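Local coordinates for glucose-inhibited division protein A-related protein, probable oxidoreductase (Thermus thermophilus, PDB 2CUL), which binds FAD in a Rossmann-type fold and is probably an oxidoreductase related to the glucose-inhibited division protein GidA, at residues T90-L94 and D148-L153. Numbering follows the deposited sequence.
With FAD (flavin-adenine dinucleotide), chain B.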
# COMPACT_ATOMS: atom_id res chain seq x y z
N THR A 90 -1.92 -7.20 -10.44
CA THR A 90 -1.30 -5.91 -10.69
C THR A 90 -2.37 -4.90 -11.08
O THR A 90 -2.91 -4.95 -12.18
CB THR A 90 -0.27 -6.00 -11.83
OG1 THR A 90 0.68 -7.03 -11.53
CG2 THR A 90 0.46 -4.68 -11.99
N ALA A 91 -2.69 -3.98 -10.17
CA ALA A 91 -3.70 -2.97 -10.45
C ALA A 91 -3.21 -2.06 -11.57
O ALA A 91 -2.10 -1.55 -11.53
CB ALA A 91 -4.00 -2.15 -9.20
N THR A 92 -4.07 -1.87 -12.57
CA THR A 92 -3.71 -1.05 -13.72
C THR A 92 -4.63 0.15 -13.91
O THR A 92 -4.37 1.01 -14.75
CB THR A 92 -3.74 -1.88 -15.02
OG1 THR A 92 -5.02 -2.50 -15.15
CG2 THR A 92 -2.65 -2.94 -15.00
N GLY A 93 -5.70 0.21 -13.13
CA GLY A 93 -6.63 1.32 -13.26
C GLY A 93 -7.80 1.20 -12.31
O GLY A 93 -7.98 0.17 -11.65
N LEU A 94 -8.60 2.25 -12.22
CA LEU A 94 -9.75 2.25 -11.33
C LEU A 94 -11.02 1.79 -12.03
O LEU A 94 -11.32 2.23 -13.14
CB LEU A 94 -9.97 3.65 -10.75
CG LEU A 94 -8.80 4.31 -10.02
CD1 LEU A 94 -9.26 5.65 -9.44
CD2 LEU A 94 -8.31 3.40 -8.90
N ASP A 148 0.92 1.50 -15.65
CA ASP A 148 -0.52 1.61 -15.86
C ASP A 148 -1.35 2.39 -14.84
O ASP A 148 -2.13 3.25 -15.22
CB ASP A 148 -1.12 0.22 -16.01
CG ASP A 148 -0.37 -0.61 -17.03
OD1 ASP A 148 -0.90 -0.80 -18.15
OD2 ASP A 148 0.75 -1.06 -16.72
N LEU A 149 -1.20 2.08 -13.56
CA LEU A 149 -2.01 2.76 -12.55
C LEU A 149 -1.79 4.27 -12.54
O LEU A 149 -2.75 5.03 -12.51
CB LEU A 149 -1.76 2.17 -11.16
CG LEU A 149 -2.61 2.73 -10.02
CD1 LEU A 149 -4.10 2.60 -10.35
CD2 LEU A 149 -2.27 2.00 -8.73
N LEU A 150 -0.53 4.70 -12.56
CA LEU A 150 -0.26 6.13 -12.57
C LEU A 150 -0.87 6.78 -13.81
O LEU A 150 -1.45 7.86 -13.73
CB LEU A 150 1.25 6.40 -12.57
CG LEU A 150 1.62 7.88 -12.76
CD1 LEU A 150 1.05 8.71 -11.62
CD2 LEU A 150 3.14 8.03 -12.83
N GLU A 151 -0.73 6.11 -14.96
CA GLU A 151 -1.28 6.64 -16.20
C GLU A 151 -2.79 6.80 -16.08
O GLU A 151 -3.35 7.82 -16.51
CB GLU A 151 -0.95 5.70 -17.37
CG GLU A 151 -1.50 6.15 -18.72
CD GLU A 151 -1.13 7.58 -19.07
OE1 GLU A 151 -0.08 8.26 -18.78
OE2 GLU A 151 -1.82 7.93 -20.13
N ASP A 152 -3.46 5.81 -15.50
CA ASP A 152 -4.91 5.89 -15.35
C ASP A 152 -5.30 7.02 -14.41
O ASP A 152 -6.20 7.80 -14.71
CB ASP A 152 -5.47 4.57 -14.83
CG ASP A 152 -6.97 4.46 -15.03
OD1 ASP A 152 -7.41 4.51 -16.20
OD2 ASP A 152 -7.72 4.33 -14.03
N LEU A 153 -4.62 7.12 -13.27
CA LEU A 153 -4.91 8.17 -12.31
C LEU A 153 -4.68 9.54 -12.95
O LEU A 153 -5.46 10.47 -12.75
CB LEU A 153 -4.04 8.01 -11.06
CG LEU A 153 -4.32 6.75 -10.23
CD1 LEU A 153 -3.23 6.57 -9.19
CD2 LEU A 153 -5.68 6.86 -9.56
PA FAD B . 5.27 -0.12 0.52
O1A FAD B . 6.30 0.16 -0.49
O2A FAD B . 5.65 -0.74 1.81
O5B FAD B . 4.14 -1.05 -0.13
C5B FAD B . 3.57 -0.71 -1.39
C4B FAD B . 3.01 -2.01 -1.96
O4B FAD B . 2.14 -1.66 -3.04
C3B FAD B . 4.07 -2.96 -2.55
O3B FAD B . 3.93 -4.28 -2.06
C2B FAD B . 3.86 -2.84 -4.03
O2B FAD B . 4.31 -3.92 -4.81
C1B FAD B . 2.35 -2.59 -4.09
N9A FAD B . 1.88 -1.97 -5.33
C8A FAD B . 2.26 -0.76 -5.85
N7A FAD B . 1.64 -0.48 -6.99
C5A FAD B . 0.82 -1.57 -7.21
C6A FAD B . -0.10 -1.88 -8.25
N6A FAD B . -0.33 -1.08 -9.28
N1A FAD B . -0.78 -3.08 -8.16
C2A FAD B . -0.56 -3.92 -7.10
N3A FAD B . 0.30 -3.68 -6.07
C4A FAD B . 0.96 -2.50 -6.18
N1 FAD B . 11.31 4.07 6.10
C2 FAD B . 11.97 3.51 7.17
O2 FAD B . 11.46 3.47 8.27
N3 FAD B . 13.26 2.99 6.97
C4 FAD B . 13.92 3.00 5.76
O4 FAD B . 15.06 2.51 5.65
C4X FAD B . 13.24 3.57 4.66
N5 FAD B . 13.84 3.62 3.41
C5X FAD B . 13.18 4.17 2.33
C6 FAD B . 13.81 4.21 1.08
C7 FAD B . 13.19 4.76 -0.05
C7M FAD B . 13.92 4.76 -1.37
C8 FAD B . 11.86 5.29 0.09
C8M FAD B . 11.12 5.89 -1.08
C9 FAD B . 11.21 5.27 1.35
C9A FAD B . 11.85 4.71 2.49
N10 FAD B . 11.22 4.67 3.79
C10 FAD B . 11.92 4.10 4.87
C1' FAD B . 9.84 5.23 4.04
C2' FAD B . 8.65 4.25 4.23
O2' FAD B . 8.72 3.70 5.52
C3' FAD B . 8.64 3.12 3.19
O3' FAD B . 8.57 3.64 1.86
C4' FAD B . 7.44 2.17 3.35
O4' FAD B . 7.62 0.98 2.58
C5' FAD B . 6.15 2.91 2.92
O5' FAD B . 5.02 2.05 3.11
P FAD B . 3.85 1.92 2.04
O1P FAD B . 2.89 1.00 2.66
O2P FAD B . 3.33 3.27 1.65
O3P FAD B . 4.52 1.29 0.77
O HOH W 1 0.08 -0.34 -12.86
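L149 lays its side chain across the bend of segment 90-94, its CB 3.8 Å from A91 O and its CD1 4.0 Å from G93 N, while its CD2 comes within 3.7 Å of N6A of the FAD adenine. A91 reads the edge of that base with its backbone: A91 N donates to FAD N1A (2.9 Å) and A91 O accepts from FAD N6A (2.9 Å), a pairing characteristic of adenine recognition by a main chain. A91 O takes a second hydrogen bond, from a water 2.8 Å away that in turn accepts from L149 N (2.8 Å), so the first turn of helix 148-155 is tied through solvent to the cofactor-binding strand. Farther along, the chain turns a corner at G93, and D152 bonds directly to the backbone beyond it, L94 N donating to D152 OD2 (2.9 Å, 166°). G93 CA lies 3.3 Å from D152 OD2, and a CB here would crowd that oxygen. T92 CB packs on D148 CB at 3.5 Å, and L94 CD1 meets L153 CD2 at 3.8 Å. D152 OD1 also forms a salt bridge with R105 on strand 100-106, the antiparallel neighbour of strand 84-97 in the mixed sheet. The helix is thus wedged between this sheet and the antiparallel one, whose strands 160-167 and 176-183 receive L150 and L153.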